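Local coordinates for protein CRISPR system Cmr subunit Cmr6 (Pyrococcus furiosus, PDB 4W8V) that binds RNA and, together with Cmr1, caps the elongated type III-B Cmr ribonucleoprotein complex of the CRISPR antiviral defence, at residues Gly17-Val26 with Lys234-Tyr245; Asn44-Gly52 with Leu195-Phe203. All coordinates share one frame; numbering follows the deposited sequence.

Contact 1: Gly17-Val26 with Lys234-Tyr245; sequences GKFKTQSRLV and KTSLGYGRLVEY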
# COMPACT_ATOMS: atom_id res chain seq x y z
N GLY A 17 7.45 4.27 -12.30
CA GLY A 17 6.83 3.45 -13.31
C GLY A 17 5.45 3.97 -13.67
O GLY A 17 4.86 4.74 -12.93
N LYS A 18 4.93 3.54 -14.81
CA LYS A 18 3.57 3.88 -15.21
C LYS A 18 2.63 2.70 -14.97
O LYS A 18 2.90 1.59 -15.41
CB LYS A 18 3.53 4.28 -16.68
CG LYS A 18 4.26 5.56 -17.01
CD LYS A 18 3.99 5.95 -18.44
CE LYS A 18 4.83 7.13 -18.89
NZ LYS A 18 4.75 7.28 -20.36
N PHE A 19 1.53 2.96 -14.28
CA PHE A 19 0.60 1.90 -13.89
C PHE A 19 -0.80 2.21 -14.39
O PHE A 19 -1.21 3.36 -14.41
CB PHE A 19 0.59 1.74 -12.36
CG PHE A 19 1.87 1.17 -11.81
CD1 PHE A 19 3.05 1.90 -11.85
CD2 PHE A 19 1.89 -0.09 -11.23
CE1 PHE A 19 4.23 1.39 -11.34
CE2 PHE A 19 3.07 -0.62 -10.72
CZ PHE A 19 4.24 0.12 -10.76
N LYS A 20 -1.52 1.18 -14.83
CA LYS A 20 -2.91 1.37 -15.21
C LYS A 20 -3.78 0.61 -14.23
O LYS A 20 -3.32 -0.36 -13.65
CB LYS A 20 -3.18 0.89 -16.64
CG LYS A 20 -2.84 -0.57 -16.87
CD LYS A 20 -3.00 -0.94 -18.34
CE LYS A 20 -2.52 -2.36 -18.63
NZ LYS A 20 -3.47 -3.39 -18.12
N THR A 21 -5.01 1.08 -14.03
CA THR A 21 -5.97 0.40 -13.18
C THR A 21 -6.42 -0.91 -13.84
O THR A 21 -7.09 -0.88 -14.86
CB THR A 21 -7.21 1.30 -12.90
OG1 THR A 21 -7.64 1.91 -14.12
CG2 THR A 21 -6.87 2.40 -11.89
N GLN A 22 -6.02 -2.05 -13.28
CA GLN A 22 -6.40 -3.33 -13.87
C GLN A 22 -7.89 -3.61 -13.64
O GLN A 22 -8.58 -4.12 -14.52
CB GLN A 22 -5.56 -4.48 -13.31
CG GLN A 22 -5.84 -5.82 -14.01
CD GLN A 22 -5.33 -7.03 -13.24
OE1 GLN A 22 -5.54 -7.16 -12.03
NE2 GLN A 22 -4.65 -7.92 -13.95
N SER A 23 -8.37 -3.26 -12.45
CA SER A 23 -9.79 -3.29 -12.12
C SER A 23 -10.20 -1.87 -11.72
O SER A 23 -9.36 -0.98 -11.62
CB SER A 23 -10.08 -4.29 -10.98
OG SER A 23 -9.34 -3.99 -9.80
N ARG A 24 -11.49 -1.64 -11.49
CA ARG A 24 -11.93 -0.30 -11.13
C ARG A 24 -11.36 0.14 -9.79
O ARG A 24 -11.17 -0.67 -8.86
CB ARG A 24 -13.44 -0.22 -11.09
CG ARG A 24 -14.08 -0.29 -12.43
CD ARG A 24 -15.56 -0.53 -12.31
NE ARG A 24 -16.06 -1.04 -13.57
CZ ARG A 24 -16.71 -0.31 -14.46
NH1 ARG A 24 -16.96 0.97 -14.20
NH2 ARG A 24 -17.12 -0.85 -15.59
N LEU A 25 -11.10 1.43 -9.70
CA LEU A 25 -10.49 1.98 -8.50
C LEU A 25 -11.49 2.90 -7.79
O LEU A 25 -12.08 3.79 -8.40
CB LEU A 25 -9.22 2.73 -8.88
CG LEU A 25 -8.42 3.45 -7.80
CD1 LEU A 25 -7.82 2.47 -6.75
CD2 LEU A 25 -7.34 4.24 -8.53
N VAL A 26 -11.67 2.63 -6.50
CA VAL A 26 -12.64 3.32 -5.67
C VAL A 26 -11.91 4.19 -4.65
O VAL A 26 -11.21 3.69 -3.77
CB VAL A 26 -13.57 2.33 -4.96
CG1 VAL A 26 -14.67 3.05 -4.21
CG2 VAL A 26 -14.16 1.35 -5.98
N LYS A 234 -12.85 -1.08 -0.96
CA LYS A 234 -13.42 -2.32 -1.46
C LYS A 234 -12.40 -3.21 -2.16
O LYS A 234 -12.72 -3.93 -3.10
CB LYS A 234 -14.58 -2.01 -2.41
CG LYS A 234 -15.75 -1.34 -1.73
CD LYS A 234 -17.01 -1.41 -2.58
CE LYS A 234 -16.98 -0.38 -3.70
NZ LYS A 234 -18.21 -0.42 -4.55
N THR A 235 -11.16 -3.18 -1.70
CA THR A 235 -10.10 -3.97 -2.32
C THR A 235 -10.33 -5.47 -2.15
O THR A 235 -9.91 -6.27 -2.99
CB THR A 235 -8.72 -3.61 -1.77
OG1 THR A 235 -8.73 -3.78 -0.35
CG2 THR A 235 -8.35 -2.16 -2.10
N SER A 236 -11.02 -5.85 -1.08
CA SER A 236 -11.29 -7.27 -0.83
C SER A 236 -12.20 -7.87 -1.90
O SER A 236 -12.15 -9.06 -2.17
CB SER A 236 -11.89 -7.50 0.57
OG SER A 236 -13.25 -7.11 0.64
N LEU A 237 -13.04 -7.04 -2.52
CA LEU A 237 -13.85 -7.47 -3.66
C LEU A 237 -13.08 -7.42 -5.00
O LEU A 237 -13.62 -7.78 -6.04
CB LEU A 237 -15.12 -6.62 -3.76
CG LEU A 237 -16.02 -6.44 -2.54
CD1 LEU A 237 -17.12 -5.45 -2.87
CD2 LEU A 237 -16.63 -7.77 -2.05
N GLY A 238 -11.83 -6.99 -4.97
CA GLY A 238 -10.98 -7.05 -6.15
C GLY A 238 -10.72 -5.69 -6.78
O GLY A 238 -10.00 -5.58 -7.77
N TYR A 239 -11.32 -4.66 -6.20
CA TYR A 239 -11.15 -3.31 -6.68
C TYR A 239 -9.74 -2.80 -6.41
O TYR A 239 -9.07 -3.32 -5.52
CB TYR A 239 -12.18 -2.38 -6.04
CG TYR A 239 -13.58 -2.60 -6.55
CD1 TYR A 239 -13.95 -2.15 -7.81
CD2 TYR A 239 -14.54 -3.27 -5.78
CE1 TYR A 239 -15.23 -2.34 -8.30
CE2 TYR A 239 -15.83 -3.47 -6.27
CZ TYR A 239 -16.16 -3.00 -7.53
OH TYR A 239 -17.43 -3.20 -8.02
N GLY A 240 -9.29 -1.83 -7.19
CA GLY A 240 -8.07 -1.11 -6.89
C GLY A 240 -6.73 -1.76 -7.22
O GLY A 240 -5.71 -1.35 -6.67
N ARG A 241 -6.71 -2.76 -8.10
CA ARG A 241 -5.45 -3.35 -8.51
C ARG A 241 -4.80 -2.53 -9.64
O ARG A 241 -5.46 -2.19 -10.62
CB ARG A 241 -5.66 -4.79 -8.99
CG ARG A 241 -6.22 -5.76 -7.98
CD ARG A 241 -5.57 -5.61 -6.62
NE ARG A 241 -5.86 -6.74 -5.74
CZ ARG A 241 -6.91 -6.82 -4.94
NH1 ARG A 241 -7.08 -7.88 -4.18
NH2 ARG A 241 -7.81 -5.84 -4.90
N LEU A 242 -3.51 -2.23 -9.52
CA LEU A 242 -2.79 -1.52 -10.60
C LEU A 242 -1.58 -2.33 -11.09
O LEU A 242 -0.89 -2.95 -10.28
CB LEU A 242 -2.33 -0.13 -10.14
CG LEU A 242 -3.40 0.95 -10.03
CD1 LEU A 242 -3.94 1.07 -8.62
CD2 LEU A 242 -2.87 2.32 -10.52
N VAL A 243 -1.34 -2.33 -12.41
CA VAL A 243 -0.20 -3.04 -12.97
C VAL A 243 0.63 -2.15 -13.91
O VAL A 243 0.09 -1.33 -14.64
CB VAL A 243 -0.64 -4.33 -13.72
CG1 VAL A 243 -1.42 -5.25 -12.79
CG2 VAL A 243 -1.47 -4.00 -14.97
N GLU A 244 1.95 -2.32 -13.87
CA GLU A 244 2.87 -1.56 -14.72
C GLU A 244 2.61 -1.84 -16.21
O GLU A 244 2.20 -2.95 -16.56
CB GLU A 244 4.33 -1.91 -14.37
CG GLU A 244 5.36 -0.86 -14.77
CD GLU A 244 6.74 -1.14 -14.19
OE1 GLU A 244 6.91 -2.21 -13.55
OE2 GLU A 244 7.65 -0.30 -14.36
N TYR A 245 2.82 -0.84 -17.06
CA TYR A 245 2.72 -1.02 -18.51
C TYR A 245 3.83 -0.28 -19.25
O TYR A 245 4.60 0.46 -18.63
CB TYR A 245 1.35 -0.56 -19.04
CG TYR A 245 1.14 0.94 -19.08
CD1 TYR A 245 0.68 1.62 -17.96
CD2 TYR A 245 1.36 1.67 -20.24
CE1 TYR A 245 0.47 2.98 -17.98
CE2 TYR A 245 1.15 3.04 -20.28
CZ TYR A 245 0.70 3.69 -19.13
OH TYR A 245 0.48 5.06 -19.13
O HOH W 1 6.29 1.66 -16.30

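Contact 2: Asn44-Gly52 with Leu195-Phe203; sequences NYGVPYIPG and LTVPKDVPF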
# COMPACT_ATOMS: atom_id res chain seq x y z
N ASN A 44 -7.09 16.34 -14.95
CA ASN A 44 -7.29 14.89 -14.94
C ASN A 44 -8.73 14.38 -15.14
O ASN A 44 -9.00 13.23 -14.84
CB ASN A 44 -6.75 14.33 -13.64
CG ASN A 44 -5.27 14.57 -13.47
OD1 ASN A 44 -4.53 14.66 -14.45
ND2 ASN A 44 -4.83 14.68 -12.21
N TYR A 45 -9.62 15.21 -15.65
CA TYR A 45 -11.00 14.82 -15.94
C TYR A 45 -11.75 14.32 -14.71
O TYR A 45 -12.63 13.48 -14.81
CB TYR A 45 -11.07 13.75 -17.05
CG TYR A 45 -10.22 14.05 -18.27
CD1 TYR A 45 -10.77 14.68 -19.39
CD2 TYR A 45 -8.88 13.68 -18.32
CE1 TYR A 45 -9.99 14.94 -20.52
CE2 TYR A 45 -8.10 13.94 -19.43
CZ TYR A 45 -8.66 14.56 -20.53
OH TYR A 45 -7.86 14.82 -21.63
N GLY A 46 -11.39 14.83 -13.54
CA GLY A 46 -12.08 14.47 -12.31
C GLY A 46 -11.47 13.30 -11.57
O GLY A 46 -11.90 12.96 -10.46
N VAL A 47 -10.46 12.69 -12.16
CA VAL A 47 -9.83 11.51 -11.57
C VAL A 47 -8.94 11.88 -10.37
O VAL A 47 -7.99 12.65 -10.52
CB VAL A 47 -9.00 10.77 -12.64
CG1 VAL A 47 -8.30 9.54 -12.08
CG2 VAL A 47 -9.92 10.37 -13.78
N PRO A 48 -9.24 11.35 -9.17
CA PRO A 48 -8.41 11.74 -8.03
C PRO A 48 -7.10 10.97 -7.98
O PRO A 48 -6.89 10.03 -8.74
CB PRO A 48 -9.30 11.40 -6.84
CG PRO A 48 -10.12 10.25 -7.32
CD PRO A 48 -10.42 10.56 -8.74
N TYR A 49 -6.18 11.37 -7.12
CA TYR A 49 -4.94 10.60 -7.00
C TYR A 49 -5.02 9.61 -5.85
O TYR A 49 -5.98 9.59 -5.08
CB TYR A 49 -3.74 11.53 -6.79
CG TYR A 49 -3.76 12.33 -5.50
CD1 TYR A 49 -3.04 11.91 -4.38
CD2 TYR A 49 -4.46 13.52 -5.42
CE1 TYR A 49 -3.03 12.65 -3.21
CE2 TYR A 49 -4.46 14.28 -4.25
CZ TYR A 49 -3.74 13.85 -3.16
OH TYR A 49 -3.74 14.62 -2.01
N ILE A 50 -3.98 8.78 -5.77
CA ILE A 50 -3.80 7.83 -4.67
C ILE A 50 -2.71 8.35 -3.76
O ILE A 50 -1.56 8.44 -4.17
CB ILE A 50 -3.40 6.45 -5.19
CG1 ILE A 50 -4.49 5.87 -6.10
CG2 ILE A 50 -3.07 5.53 -4.03
CD1 ILE A 50 -3.95 5.18 -7.35
N PRO A 51 -3.07 8.68 -2.51
CA PRO A 51 -2.11 9.22 -1.54
C PRO A 51 -0.93 8.28 -1.29
O PRO A 51 -1.10 7.07 -1.17
CB PRO A 51 -2.94 9.39 -0.26
CG PRO A 51 -4.35 9.36 -0.69
CD PRO A 51 -4.42 8.55 -1.94
N GLY A 52 0.26 8.84 -1.23
CA GLY A 52 1.45 8.04 -0.97
C GLY A 52 1.43 7.35 0.38
O GLY A 52 2.11 6.35 0.59
N LEU A 195 -15.46 8.27 -5.57
CA LEU A 195 -15.43 8.18 -7.01
C LEU A 195 -14.89 6.83 -7.45
O LEU A 195 -13.85 6.39 -6.96
CB LEU A 195 -14.57 9.30 -7.61
CG LEU A 195 -15.15 10.70 -7.48
CD1 LEU A 195 -14.14 11.74 -7.99
CD2 LEU A 195 -16.49 10.80 -8.20
N THR A 196 -15.61 6.17 -8.35
CA THR A 196 -15.08 4.94 -8.94
C THR A 196 -14.45 5.25 -10.28
O THR A 196 -15.08 5.86 -11.14
CB THR A 196 -16.17 3.86 -9.13
OG1 THR A 196 -16.68 3.50 -7.84
CG2 THR A 196 -15.58 2.63 -9.78
N VAL A 197 -13.19 4.86 -10.42
CA VAL A 197 -12.36 5.15 -11.58
C VAL A 197 -12.33 3.93 -12.48
O VAL A 197 -12.12 2.83 -11.99
CB VAL A 197 -10.93 5.55 -11.15
CG1 VAL A 197 -9.99 5.65 -12.38
CG2 VAL A 197 -10.96 6.84 -10.36
N PRO A 198 -12.55 4.12 -13.80
CA PRO A 198 -12.66 2.92 -14.64
C PRO A 198 -11.32 2.24 -14.86
O PRO A 198 -10.28 2.75 -14.43
CB PRO A 198 -13.22 3.46 -15.96
CG PRO A 198 -12.96 4.94 -15.95
CD PRO A 198 -12.95 5.35 -14.50
N LYS A 199 -11.34 1.09 -15.53
CA LYS A 199 -10.10 0.39 -15.86
C LYS A 199 -9.31 1.17 -16.90
O LYS A 199 -9.87 1.99 -17.62
CB LYS A 199 -10.40 -1.01 -16.40
CG LYS A 199 -11.36 -1.84 -15.59
CD LYS A 199 -11.69 -3.12 -16.33
CE LYS A 199 -12.59 -4.01 -15.50
NZ LYS A 199 -12.82 -5.29 -16.20
N ASP A 200 -8.01 0.90 -16.97
CA ASP A 200 -7.10 1.48 -17.96
C ASP A 200 -6.95 2.98 -17.83
O ASP A 200 -6.85 3.70 -18.82
CB ASP A 200 -7.56 1.13 -19.38
CG ASP A 200 -7.48 -0.35 -19.66
OD1 ASP A 200 -6.46 -0.97 -19.29
OD2 ASP A 200 -8.44 -0.89 -20.23
N VAL A 201 -6.92 3.45 -16.59
CA VAL A 201 -6.57 4.83 -16.31
C VAL A 201 -5.12 4.83 -15.84
O VAL A 201 -4.74 4.03 -14.99
CB VAL A 201 -7.51 5.43 -15.27
CG1 VAL A 201 -7.03 6.81 -14.85
CG2 VAL A 201 -8.96 5.48 -15.83
N PRO A 202 -4.29 5.67 -16.46
CA PRO A 202 -2.85 5.64 -16.16
C PRO A 202 -2.45 6.49 -14.95
O PRO A 202 -2.90 7.63 -14.83
CB PRO A 202 -2.22 6.19 -17.43
CG PRO A 202 -3.28 7.02 -18.06
CD PRO A 202 -4.60 6.45 -17.67
N PHE A 203 -1.62 5.92 -14.08
CA PHE A 203 -1.07 6.60 -12.92
C PHE A 203 0.44 6.53 -12.95
O PHE A 203 1.02 5.52 -13.35
CB PHE A 203 -1.60 5.99 -11.60
CG PHE A 203 -3.02 6.35 -11.29
CD1 PHE A 203 -4.06 5.75 -11.97
CD2 PHE A 203 -3.31 7.30 -10.32
CE1 PHE A 203 -5.37 6.11 -11.70
CE2 PHE A 203 -4.61 7.66 -10.04
CZ PHE A 203 -5.64 7.06 -10.72

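Contact 1: Gly17-Val26 with Lys234-Tyr245
The hydroxyl of S23 takes part in two bonds to the 234-245 segment: OG donates to G238 O over 2.7 Å, in the carbonyl plane and on a lone pair, and accepts a weak, long bond from R241 N. A chi1 of 58° places OG between the backbone N and the carbonyl carbon of S23, turned to G238 O. One residue on, R24 O takes G240 N at 2.8 Å and also lies at the edge of the Y239 ring, near its plane, 3.3 Å from CD1. The R241 guanidinium turns back on its own segment, its NH2 bonding T235 O within the guanidinium plane. This turn, with G238 and G240 in SLGYGR, matches the end of the glycine-rich loop found near the C-terminus of RAMP proteins, and it leads into the last strand of a ferredoxin-like sheet. Strand 242-244 runs antiparallel to strand 17-21: K20 and V243 form the hydrogen-bonded pair, N to O 3.0 Å one way and 3.1 Å the other, while Q22 N reaches R241 O at 2.7 Å. On the face of F19, T21 and L242, E244 CB lies over the F19 ring, 4.2 Å from its centroid, and E244 sends OE1 on to K223. Next in the chain, Y245 sets CE1 3.6 Å from K18 CB; its hydroxyl and K18 NZ both go to E153. A water joins K18 N, E244 OE2 and Y245 O.

Contact 2: Asn44-Gly52 with Leu195-Phe203
F203 offers one ring face to I50, whose CD1 sits over it toward the rim, 3.7 Å from F203 CD2; the CH-pi line to the centroid is 4.0 Å long and 25° off the ring normal. The isoleucine stands roughly perpendicular to the phenylalanine side chain, and its terminal methyl makes the contact. The loop linking helix 34-43 to helix 52-68 is thereby laid against strands 192-197 and 202-209, one from each of the two sheets of this RAMP fold, and the loop that connects them. F203 CG stands anti to the carbonyl carbon (chi1 -75°), and the ring reaches into the 44-52 loop, where P48 O lies at its edge, in plane, 3.5 Å from CE2. V47 is the last residue of a type I' turn, closed by its N on N44 O. Its CG1 is the meeting point of three apolar groups: F203 CZ at 3.9 Å, V201 CG1 at 4.1 Å and V197 CG2 a little farther. V47 and V201 lie alongside, pointing opposite ways. P48 completes the patch, with CD touching both V197 CG2 and L195 CD1, the latter at 4.0 Å. No hydrogen bond crosses between the two segments; P149 of strand 143-149 also packs on V47 and F203. At the turn, L195 CD1 rests 3.6 Å from G46 O, a carbonyl that accepts a hydrogen bond from R40 NH1.

How the contacts relate
The centres of contacts 1 and 2 lie about 10 Å apart, on the same side of the chain's centre, and both sheets join them. Strand 13-21 of contact 1 neighbours strand 202-209 of contact 2 in the four-stranded sheet, whereas strands 25-28 and 192-197 pair in the three-stranded one. T21 OG1 ties the two together by hydrogen bonds to P198 O and V201 N. Along the chain contact 2 is nested within contact 1: segments come in the order 17-26, 44-52, 195-203, 234-245. Contact 1 thus brings the first and last strands of the RAMP-family domain side by side, and contact 2 packs an interhelical loop against the neighbouring strands.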